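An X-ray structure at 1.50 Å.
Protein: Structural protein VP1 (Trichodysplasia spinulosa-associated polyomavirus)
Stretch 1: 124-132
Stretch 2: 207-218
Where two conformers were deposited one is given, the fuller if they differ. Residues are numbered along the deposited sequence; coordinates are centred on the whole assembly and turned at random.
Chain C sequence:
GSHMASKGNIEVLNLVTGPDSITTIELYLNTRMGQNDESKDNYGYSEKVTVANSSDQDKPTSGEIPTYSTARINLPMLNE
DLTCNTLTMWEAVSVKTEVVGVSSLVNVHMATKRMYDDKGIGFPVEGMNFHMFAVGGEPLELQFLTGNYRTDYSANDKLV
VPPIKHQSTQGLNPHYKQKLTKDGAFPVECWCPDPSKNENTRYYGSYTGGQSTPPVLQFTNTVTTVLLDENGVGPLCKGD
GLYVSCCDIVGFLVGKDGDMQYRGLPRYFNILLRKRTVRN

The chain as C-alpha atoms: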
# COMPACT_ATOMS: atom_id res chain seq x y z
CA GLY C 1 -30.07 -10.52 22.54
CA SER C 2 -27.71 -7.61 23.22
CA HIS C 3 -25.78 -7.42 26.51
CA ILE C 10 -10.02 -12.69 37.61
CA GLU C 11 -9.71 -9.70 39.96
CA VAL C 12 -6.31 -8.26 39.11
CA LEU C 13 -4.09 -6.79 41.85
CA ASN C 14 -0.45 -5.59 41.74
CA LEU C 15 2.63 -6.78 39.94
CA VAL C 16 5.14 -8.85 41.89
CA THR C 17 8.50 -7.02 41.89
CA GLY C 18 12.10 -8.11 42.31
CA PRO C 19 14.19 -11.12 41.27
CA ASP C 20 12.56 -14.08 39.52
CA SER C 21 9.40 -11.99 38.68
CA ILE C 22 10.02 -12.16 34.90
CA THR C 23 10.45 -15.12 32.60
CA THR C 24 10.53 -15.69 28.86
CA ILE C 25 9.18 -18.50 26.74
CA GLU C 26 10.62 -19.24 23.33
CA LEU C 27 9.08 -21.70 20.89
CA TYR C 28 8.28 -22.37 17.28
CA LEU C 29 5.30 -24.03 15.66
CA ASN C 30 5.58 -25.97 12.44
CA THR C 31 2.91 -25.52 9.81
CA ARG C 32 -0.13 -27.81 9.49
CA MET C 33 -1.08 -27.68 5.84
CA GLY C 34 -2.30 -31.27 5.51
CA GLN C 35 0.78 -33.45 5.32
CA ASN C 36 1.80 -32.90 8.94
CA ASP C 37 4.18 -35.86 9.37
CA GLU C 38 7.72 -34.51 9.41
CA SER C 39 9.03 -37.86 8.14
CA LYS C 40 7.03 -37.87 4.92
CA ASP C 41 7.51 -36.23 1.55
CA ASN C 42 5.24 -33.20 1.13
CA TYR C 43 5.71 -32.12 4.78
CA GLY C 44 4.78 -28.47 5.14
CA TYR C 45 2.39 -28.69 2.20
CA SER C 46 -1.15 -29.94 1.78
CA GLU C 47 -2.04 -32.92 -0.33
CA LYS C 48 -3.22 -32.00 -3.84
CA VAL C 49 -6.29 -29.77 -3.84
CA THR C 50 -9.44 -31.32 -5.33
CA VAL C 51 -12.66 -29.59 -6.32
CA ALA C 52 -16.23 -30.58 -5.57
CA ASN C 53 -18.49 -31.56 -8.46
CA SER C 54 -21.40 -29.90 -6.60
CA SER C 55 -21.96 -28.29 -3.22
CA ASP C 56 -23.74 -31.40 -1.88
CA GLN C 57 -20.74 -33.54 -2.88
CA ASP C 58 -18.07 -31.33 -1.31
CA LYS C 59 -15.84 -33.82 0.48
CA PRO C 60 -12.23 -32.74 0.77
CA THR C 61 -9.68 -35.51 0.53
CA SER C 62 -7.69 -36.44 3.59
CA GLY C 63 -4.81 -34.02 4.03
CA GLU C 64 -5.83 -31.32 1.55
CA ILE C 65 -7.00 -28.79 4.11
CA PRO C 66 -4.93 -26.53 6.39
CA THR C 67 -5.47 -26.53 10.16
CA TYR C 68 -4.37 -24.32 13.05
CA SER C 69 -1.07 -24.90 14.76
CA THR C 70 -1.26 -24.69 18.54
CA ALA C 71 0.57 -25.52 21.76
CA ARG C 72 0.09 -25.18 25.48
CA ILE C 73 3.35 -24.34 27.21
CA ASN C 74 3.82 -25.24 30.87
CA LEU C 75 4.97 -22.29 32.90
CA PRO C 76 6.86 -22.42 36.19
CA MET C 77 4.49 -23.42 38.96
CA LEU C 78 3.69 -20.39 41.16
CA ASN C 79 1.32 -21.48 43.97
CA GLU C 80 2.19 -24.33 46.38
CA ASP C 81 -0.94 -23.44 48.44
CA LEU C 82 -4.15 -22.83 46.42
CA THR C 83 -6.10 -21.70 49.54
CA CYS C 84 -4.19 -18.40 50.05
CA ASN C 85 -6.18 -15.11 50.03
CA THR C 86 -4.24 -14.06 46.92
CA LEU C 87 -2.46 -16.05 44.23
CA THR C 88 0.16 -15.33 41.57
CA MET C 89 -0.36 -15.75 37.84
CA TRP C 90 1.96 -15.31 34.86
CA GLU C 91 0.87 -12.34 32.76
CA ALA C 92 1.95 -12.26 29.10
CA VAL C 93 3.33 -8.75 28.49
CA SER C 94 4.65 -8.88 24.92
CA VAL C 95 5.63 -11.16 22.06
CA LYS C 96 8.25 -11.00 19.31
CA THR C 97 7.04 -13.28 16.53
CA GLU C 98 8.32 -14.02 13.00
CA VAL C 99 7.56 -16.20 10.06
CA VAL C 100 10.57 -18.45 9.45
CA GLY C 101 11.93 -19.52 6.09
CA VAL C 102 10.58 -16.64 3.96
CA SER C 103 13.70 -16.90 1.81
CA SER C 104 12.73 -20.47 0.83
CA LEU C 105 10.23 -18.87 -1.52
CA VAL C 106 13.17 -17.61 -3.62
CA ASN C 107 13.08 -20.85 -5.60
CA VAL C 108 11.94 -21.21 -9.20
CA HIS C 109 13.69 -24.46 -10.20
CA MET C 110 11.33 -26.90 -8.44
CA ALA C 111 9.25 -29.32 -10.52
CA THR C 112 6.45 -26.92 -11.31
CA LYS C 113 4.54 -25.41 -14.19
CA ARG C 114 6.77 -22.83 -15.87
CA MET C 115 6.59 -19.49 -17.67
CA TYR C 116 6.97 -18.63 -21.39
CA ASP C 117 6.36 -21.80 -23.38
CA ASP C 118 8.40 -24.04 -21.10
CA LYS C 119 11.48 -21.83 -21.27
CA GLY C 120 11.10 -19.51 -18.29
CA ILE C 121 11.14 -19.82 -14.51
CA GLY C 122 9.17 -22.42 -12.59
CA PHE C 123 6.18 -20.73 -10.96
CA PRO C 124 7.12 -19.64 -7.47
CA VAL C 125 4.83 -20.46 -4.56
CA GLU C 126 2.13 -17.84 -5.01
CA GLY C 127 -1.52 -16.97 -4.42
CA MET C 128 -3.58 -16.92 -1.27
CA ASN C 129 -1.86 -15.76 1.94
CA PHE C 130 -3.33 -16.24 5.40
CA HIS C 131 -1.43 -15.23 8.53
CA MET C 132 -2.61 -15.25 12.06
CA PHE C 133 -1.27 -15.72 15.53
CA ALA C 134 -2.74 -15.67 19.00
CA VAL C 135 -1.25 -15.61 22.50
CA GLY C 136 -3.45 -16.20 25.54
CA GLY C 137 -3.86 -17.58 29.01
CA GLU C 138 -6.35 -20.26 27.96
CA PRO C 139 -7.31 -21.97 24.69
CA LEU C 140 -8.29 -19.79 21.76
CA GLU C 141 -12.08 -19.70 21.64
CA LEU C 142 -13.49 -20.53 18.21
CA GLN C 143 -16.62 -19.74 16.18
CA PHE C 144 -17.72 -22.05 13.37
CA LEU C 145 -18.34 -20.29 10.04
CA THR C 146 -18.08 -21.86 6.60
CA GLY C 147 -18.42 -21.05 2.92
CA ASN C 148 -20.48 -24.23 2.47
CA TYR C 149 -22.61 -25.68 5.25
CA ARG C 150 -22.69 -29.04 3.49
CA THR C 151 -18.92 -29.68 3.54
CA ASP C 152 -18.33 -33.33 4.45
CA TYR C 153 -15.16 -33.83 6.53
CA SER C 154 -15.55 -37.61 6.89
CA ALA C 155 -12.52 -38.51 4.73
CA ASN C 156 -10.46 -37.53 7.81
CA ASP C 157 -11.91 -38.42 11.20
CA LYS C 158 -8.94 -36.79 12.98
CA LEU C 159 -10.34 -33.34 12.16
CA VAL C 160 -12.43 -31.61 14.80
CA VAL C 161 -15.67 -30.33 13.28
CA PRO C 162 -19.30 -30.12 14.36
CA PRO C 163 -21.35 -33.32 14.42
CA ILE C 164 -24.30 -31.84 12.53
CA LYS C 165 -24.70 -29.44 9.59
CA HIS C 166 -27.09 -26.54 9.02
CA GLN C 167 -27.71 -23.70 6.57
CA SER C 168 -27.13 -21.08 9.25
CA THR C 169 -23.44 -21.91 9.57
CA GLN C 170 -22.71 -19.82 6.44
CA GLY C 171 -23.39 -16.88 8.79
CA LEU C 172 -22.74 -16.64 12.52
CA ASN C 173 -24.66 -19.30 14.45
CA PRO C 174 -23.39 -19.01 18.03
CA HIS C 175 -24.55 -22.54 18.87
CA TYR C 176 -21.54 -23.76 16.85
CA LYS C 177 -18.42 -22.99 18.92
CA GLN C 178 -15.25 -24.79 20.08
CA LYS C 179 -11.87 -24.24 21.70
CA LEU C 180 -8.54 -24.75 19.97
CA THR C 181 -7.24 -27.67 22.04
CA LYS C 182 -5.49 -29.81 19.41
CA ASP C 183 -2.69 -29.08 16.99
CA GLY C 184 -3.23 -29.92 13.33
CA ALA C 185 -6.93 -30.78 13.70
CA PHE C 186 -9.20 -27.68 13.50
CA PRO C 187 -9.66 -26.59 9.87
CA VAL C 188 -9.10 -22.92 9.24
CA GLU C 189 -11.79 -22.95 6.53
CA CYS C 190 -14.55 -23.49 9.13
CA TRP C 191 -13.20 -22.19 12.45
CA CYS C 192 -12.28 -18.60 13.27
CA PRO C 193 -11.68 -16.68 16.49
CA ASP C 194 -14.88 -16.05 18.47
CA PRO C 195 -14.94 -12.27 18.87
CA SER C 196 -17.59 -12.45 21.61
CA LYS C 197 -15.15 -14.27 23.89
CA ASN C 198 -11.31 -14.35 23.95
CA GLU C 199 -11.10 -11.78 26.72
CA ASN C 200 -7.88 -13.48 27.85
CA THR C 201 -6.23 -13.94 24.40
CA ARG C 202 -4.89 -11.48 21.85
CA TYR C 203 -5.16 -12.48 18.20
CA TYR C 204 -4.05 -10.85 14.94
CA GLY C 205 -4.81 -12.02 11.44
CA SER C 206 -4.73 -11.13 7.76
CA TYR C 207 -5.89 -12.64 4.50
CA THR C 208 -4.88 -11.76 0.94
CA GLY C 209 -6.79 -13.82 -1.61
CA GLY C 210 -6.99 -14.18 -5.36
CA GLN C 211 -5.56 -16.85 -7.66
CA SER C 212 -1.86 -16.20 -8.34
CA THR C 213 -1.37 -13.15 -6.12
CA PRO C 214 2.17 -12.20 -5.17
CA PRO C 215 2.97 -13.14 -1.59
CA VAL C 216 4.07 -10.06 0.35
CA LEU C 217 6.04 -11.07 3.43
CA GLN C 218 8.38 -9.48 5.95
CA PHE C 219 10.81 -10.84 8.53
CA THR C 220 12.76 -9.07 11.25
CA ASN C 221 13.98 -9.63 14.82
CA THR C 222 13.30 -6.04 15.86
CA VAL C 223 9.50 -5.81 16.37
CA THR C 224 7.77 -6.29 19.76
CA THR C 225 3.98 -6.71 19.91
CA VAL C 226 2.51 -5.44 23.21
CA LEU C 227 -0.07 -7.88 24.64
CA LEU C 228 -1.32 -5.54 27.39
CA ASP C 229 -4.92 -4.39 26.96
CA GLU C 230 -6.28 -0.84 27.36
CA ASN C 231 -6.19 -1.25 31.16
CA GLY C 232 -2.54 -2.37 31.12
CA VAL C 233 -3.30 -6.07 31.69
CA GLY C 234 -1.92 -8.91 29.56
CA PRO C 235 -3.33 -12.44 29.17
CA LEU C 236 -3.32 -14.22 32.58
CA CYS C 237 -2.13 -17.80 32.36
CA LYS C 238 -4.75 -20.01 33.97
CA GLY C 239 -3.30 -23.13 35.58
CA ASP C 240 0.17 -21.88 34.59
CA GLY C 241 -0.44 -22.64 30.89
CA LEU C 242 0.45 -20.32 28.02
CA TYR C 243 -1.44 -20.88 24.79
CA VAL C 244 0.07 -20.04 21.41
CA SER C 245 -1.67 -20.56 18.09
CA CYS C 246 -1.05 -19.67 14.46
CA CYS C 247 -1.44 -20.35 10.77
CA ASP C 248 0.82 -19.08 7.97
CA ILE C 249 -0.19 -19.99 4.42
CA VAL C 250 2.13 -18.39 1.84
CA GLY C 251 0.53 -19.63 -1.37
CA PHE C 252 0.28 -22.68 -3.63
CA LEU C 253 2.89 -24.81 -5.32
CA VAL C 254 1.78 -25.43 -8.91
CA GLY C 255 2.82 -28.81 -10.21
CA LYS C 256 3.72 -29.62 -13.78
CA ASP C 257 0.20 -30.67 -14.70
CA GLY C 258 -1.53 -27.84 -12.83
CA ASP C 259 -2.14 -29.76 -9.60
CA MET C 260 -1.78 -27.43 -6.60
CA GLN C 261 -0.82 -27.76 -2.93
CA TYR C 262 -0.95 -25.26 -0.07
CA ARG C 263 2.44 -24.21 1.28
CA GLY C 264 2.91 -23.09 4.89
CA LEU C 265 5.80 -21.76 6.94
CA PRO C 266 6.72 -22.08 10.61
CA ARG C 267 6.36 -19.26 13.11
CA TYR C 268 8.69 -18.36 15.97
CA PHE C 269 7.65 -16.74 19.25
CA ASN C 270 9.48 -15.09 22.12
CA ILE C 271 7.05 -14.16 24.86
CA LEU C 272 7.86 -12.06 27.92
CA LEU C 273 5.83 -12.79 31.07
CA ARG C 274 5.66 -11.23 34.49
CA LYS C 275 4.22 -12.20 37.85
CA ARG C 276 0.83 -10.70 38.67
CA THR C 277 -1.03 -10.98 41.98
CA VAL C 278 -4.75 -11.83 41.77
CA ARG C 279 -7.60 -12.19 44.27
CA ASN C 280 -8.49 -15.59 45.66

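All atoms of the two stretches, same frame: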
# COMPACT_ATOMS: atom_id res chain seq x y z
N PRO C 124 6.85 -19.62 -8.90
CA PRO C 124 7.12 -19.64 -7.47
C PRO C 124 5.83 -19.95 -6.69
O PRO C 124 4.71 -19.93 -7.26
CB PRO C 124 7.61 -18.23 -7.19
CG PRO C 124 6.86 -17.41 -8.17
CD PRO C 124 6.77 -18.25 -9.42
N VAL C 125 6.00 -20.27 -5.42
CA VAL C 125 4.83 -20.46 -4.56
C VAL C 125 4.12 -19.12 -4.49
O VAL C 125 4.74 -18.10 -4.17
CB VAL C 125 5.24 -20.93 -3.16
CG1 VAL C 125 4.09 -20.81 -2.18
CG2 VAL C 125 5.76 -22.36 -3.21
N GLU C 126 2.84 -19.10 -4.81
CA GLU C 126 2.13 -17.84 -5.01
C GLU C 126 0.63 -18.05 -4.83
O GLU C 126 0.13 -19.19 -4.86
CB GLU C 126 2.47 -17.25 -6.39
CG GLU C 126 2.00 -18.12 -7.55
CD GLU C 126 2.44 -17.64 -8.91
OE1 GLU C 126 3.21 -16.67 -9.01
OE2 GLU C 126 1.96 -18.23 -9.90
N GLY C 127 -0.10 -16.94 -4.65
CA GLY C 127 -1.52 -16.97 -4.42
C GLY C 127 -1.89 -16.62 -2.99
O GLY C 127 -1.22 -15.86 -2.29
N MET C 128 -2.98 -17.23 -2.55
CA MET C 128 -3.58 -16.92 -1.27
C MET C 128 -2.57 -16.91 -0.11
O MET C 128 -1.81 -17.87 0.06
CB MET C 128 -4.63 -17.99 -0.99
CG MET C 128 -5.40 -17.73 0.26
SD MET C 128 -6.27 -19.20 0.82
CE MET C 128 -7.34 -19.50 -0.55
N ASN C 129 -2.61 -15.84 0.69
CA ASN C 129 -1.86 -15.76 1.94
C ASN C 129 -2.82 -15.61 3.09
O ASN C 129 -3.82 -14.88 2.99
CB ASN C 129 -0.85 -14.61 1.94
CG ASN C 129 0.53 -15.04 1.46
OD1 ASN C 129 1.49 -15.07 2.24
ND2 ASN C 129 0.60 -15.48 0.20
N PHE C 130 -2.53 -16.31 4.17
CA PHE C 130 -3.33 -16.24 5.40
C PHE C 130 -2.37 -16.34 6.55
O PHE C 130 -1.62 -17.31 6.66
CB PHE C 130 -4.39 -17.35 5.43
CG PHE C 130 -5.17 -17.42 6.72
CD1 PHE C 130 -6.12 -16.46 7.02
CD2 PHE C 130 -4.97 -18.45 7.61
CE1 PHE C 130 -6.84 -16.55 8.21
CE2 PHE C 130 -5.69 -18.54 8.80
CZ PHE C 130 -6.62 -17.58 9.09
N HIS C 131 -2.37 -15.32 7.41
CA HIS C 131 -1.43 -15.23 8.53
C HIS C 131 -2.15 -14.81 9.76
O HIS C 131 -2.77 -13.75 9.79
CB HIS C 131 -0.29 -14.24 8.22
CG HIS C 131 0.45 -14.63 7.00
ND1 HIS C 131 1.42 -15.60 7.03
CD2 HIS C 131 0.31 -14.28 5.70
CE1 HIS C 131 1.86 -15.82 5.80
NE2 HIS C 131 1.20 -15.02 4.98
N MET C 132 -2.07 -15.65 10.79
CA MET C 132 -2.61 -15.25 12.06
C MET C 132 -1.82 -15.86 13.19
O MET C 132 -1.15 -16.88 13.04
CB MET C 132 -4.09 -15.59 12.15
CG MET C 132 -4.36 -17.07 12.28
SD MET C 132 -4.23 -17.72 13.97
CE MET C 132 -5.62 -16.99 14.84
N TYR C 207 -5.62 -11.78 5.63
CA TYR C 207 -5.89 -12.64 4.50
C TYR C 207 -5.72 -11.81 3.23
O TYR C 207 -6.28 -10.71 3.13
CB TYR C 207 -7.32 -13.17 4.57
CG TYR C 207 -7.78 -13.96 3.37
CD1 TYR C 207 -8.39 -13.33 2.28
CD2 TYR C 207 -7.66 -15.35 3.35
CE1 TYR C 207 -8.85 -14.06 1.19
CE2 TYR C 207 -8.11 -16.08 2.26
CZ TYR C 207 -8.71 -15.43 1.18
OH TYR C 207 -9.19 -16.18 0.12
N THR C 208 -4.93 -12.32 2.28
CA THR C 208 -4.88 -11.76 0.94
C THR C 208 -5.21 -12.89 -0.02
O THR C 208 -4.52 -13.90 -0.03
CB THR C 208 -3.48 -11.24 0.61
OG1 THR C 208 -3.14 -10.19 1.53
CG2 THR C 208 -3.40 -10.74 -0.80
N GLY C 209 -6.28 -12.74 -0.79
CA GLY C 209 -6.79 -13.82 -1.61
C GLY C 209 -6.36 -13.74 -3.06
O GLY C 209 -5.24 -13.31 -3.38
N GLY C 210 -7.26 -14.15 -3.94
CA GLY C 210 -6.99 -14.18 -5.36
C GLY C 210 -6.30 -15.45 -5.79
O GLY C 210 -6.02 -16.31 -4.96
N GLN C 211 -6.02 -15.57 -7.09
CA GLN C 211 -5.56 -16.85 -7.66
C GLN C 211 -4.05 -17.10 -7.63
O GLN C 211 -3.59 -18.16 -7.14
CB GLN C 211 -6.06 -16.97 -9.10
CG GLN C 211 -7.55 -17.24 -9.18
CD GLN C 211 -8.10 -17.26 -10.59
OE1 GLN C 211 -7.46 -17.76 -11.53
NE2 GLN C 211 -9.27 -16.68 -10.77
N SER C 212 -3.32 -16.13 -8.18
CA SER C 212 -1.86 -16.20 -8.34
C SER C 212 -1.17 -14.98 -7.73
O SER C 212 -0.04 -14.63 -8.10
CB SER C 212 -1.50 -16.27 -9.82
OG SER C 212 -2.18 -17.33 -10.46
N THR C 213 -1.83 -14.37 -6.76
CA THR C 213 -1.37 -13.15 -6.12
C THR C 213 0.04 -13.24 -5.57
O THR C 213 0.40 -14.23 -4.93
CB THR C 213 -2.33 -12.82 -4.97
OG1 THR C 213 -3.66 -13.02 -5.47
CG2 THR C 213 -2.13 -11.41 -4.48
N PRO C 214 0.85 -12.18 -5.78
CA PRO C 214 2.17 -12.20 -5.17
C PRO C 214 2.09 -12.26 -3.64
O PRO C 214 1.40 -11.45 -3.03
CB PRO C 214 2.79 -10.87 -5.62
CG PRO C 214 2.07 -10.52 -6.86
CD PRO C 214 0.67 -11.04 -6.70
N PRO C 215 2.79 -13.22 -3.03
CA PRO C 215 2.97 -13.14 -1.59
C PRO C 215 3.79 -11.93 -1.20
O PRO C 215 4.78 -11.62 -1.86
CB PRO C 215 3.73 -14.45 -1.24
CG PRO C 215 3.46 -15.35 -2.42
CD PRO C 215 3.40 -14.44 -3.60
N VAL C 216 3.33 -11.21 -0.17
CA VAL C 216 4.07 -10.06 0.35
C VAL C 216 4.36 -10.35 1.81
O VAL C 216 3.43 -10.45 2.62
CB VAL C 216 3.26 -8.76 0.19
CG1 VAL C 216 4.02 -7.60 0.82
CG2 VAL C 216 2.98 -8.48 -1.28
N LEU C 217 5.63 -10.55 2.13
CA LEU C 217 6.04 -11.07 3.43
C LEU C 217 7.20 -10.27 3.96
O LEU C 217 8.00 -9.72 3.19
CB LEU C 217 6.43 -12.56 3.31
CG LEU C 217 5.36 -13.54 2.81
CD1 LEU C 217 5.96 -14.87 2.33
CD2 LEU C 217 4.34 -13.83 3.88
N GLN C 218 7.26 -10.17 5.29
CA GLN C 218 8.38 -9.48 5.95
C GLN C 218 8.92 -10.36 7.07
O GLN C 218 8.20 -11.19 7.59
CB GLN C 218 7.95 -8.14 6.54
CG GLN C 218 7.29 -7.20 5.56
CD GLN C 218 5.79 -7.43 5.44
OE1 GLN C 218 5.16 -8.03 6.32
NE2 GLN C 218 5.20 -6.96 4.32
O HOH W 1 -1.34 -19.86 -7.23
O HOH W 2 -0.31 -19.62 -9.79
O HOH W 3 1.94 -14.28 -10.21
O HOH W 4 -0.80 -13.01 -1.54
O HOH W 5 -4.60 -18.54 -4.52

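Residues 129-132 and 207-208 run as neighbouring antiparallel strands, and the loops that adjoin them stay in contact where the strands end. Asn129 and Thr208 form the hydrogen-bonded pair: Asn129 N donates to Thr208 O at 2.8 Å, and Thr208 N returns a bond to Asn129 O at 2.9 Å. The same carbonyls also receive CA-H...O contacts, from Met128 CA to Thr208 O and from Tyr207 CA to Asn129 O, both 3.4 Å. Beyond the ladder, Gly127 N donates to Thr213 O at 2.8 Å, fastening the two loops together.

Phe130 and Tyr207 form the next, non-hydrogen-bonded pair and share a face of the sheet. Both adopt chi1 t, and Phe130 CD1 comes within 4.1 Å of Tyr207 CD2, at the edge of the tyrosine ring. Met128, extended through chi1 and chi2 (both t) before turning at chi3 (m), lays its CG 3.8 Å from Tyr207 CE2. A long, unbranched thioether suits this place, since it can follow the side of an aromatic ring without bringing a polar group that needs a partner. The tyrosine hydroxyl is satisfied elsewhere in the structure.

Asn129 and Thr208 lie on the other face. The chi1 of Asn129, -92°, falls between wells, yet both ends of its amide are well used: ND2 donates to Gly127 O at 3.1 Å, while OD1 accepts from His131 NE2 at 2.8 Å. An amide, donor at one end and acceptor at the other, is apt for this double role. With chi1 m, the His131 ring reaches back toward that oxygen, and Leu217 CD2 packs 3.5 Å from His131 NE2. Pro215 adds an apolar surface, its CB 3.6 Å from Asn129 ND2 and its CG 3.8 Å from Glu126 CA.

Glu126 (chi1 p, chi2 t) works through water. One water donates to Glu126 OE1 and Ser212 O, at 3.0 and 2.9 Å; another joins Glu126 OE2 to Ser212 OG, at 2.7 and 3.0 Å. Water thus lets the carboxylate face a carbonyl that it could not hydrogen-bond directly.

The glycines answer to the backbone. Gly127, at phi/psi 108/-148, would jam a CB against the preceding carbonyl and place it 2.8 Å from Gln211 O. Gly210 is similarly constrained, and its CB would also strike Thr213 OG1, at 2.5 Å. That hydroxyl, on a chi1 m side chain, donates to Gly209 O at 2.6 Å, bracing the turn from within.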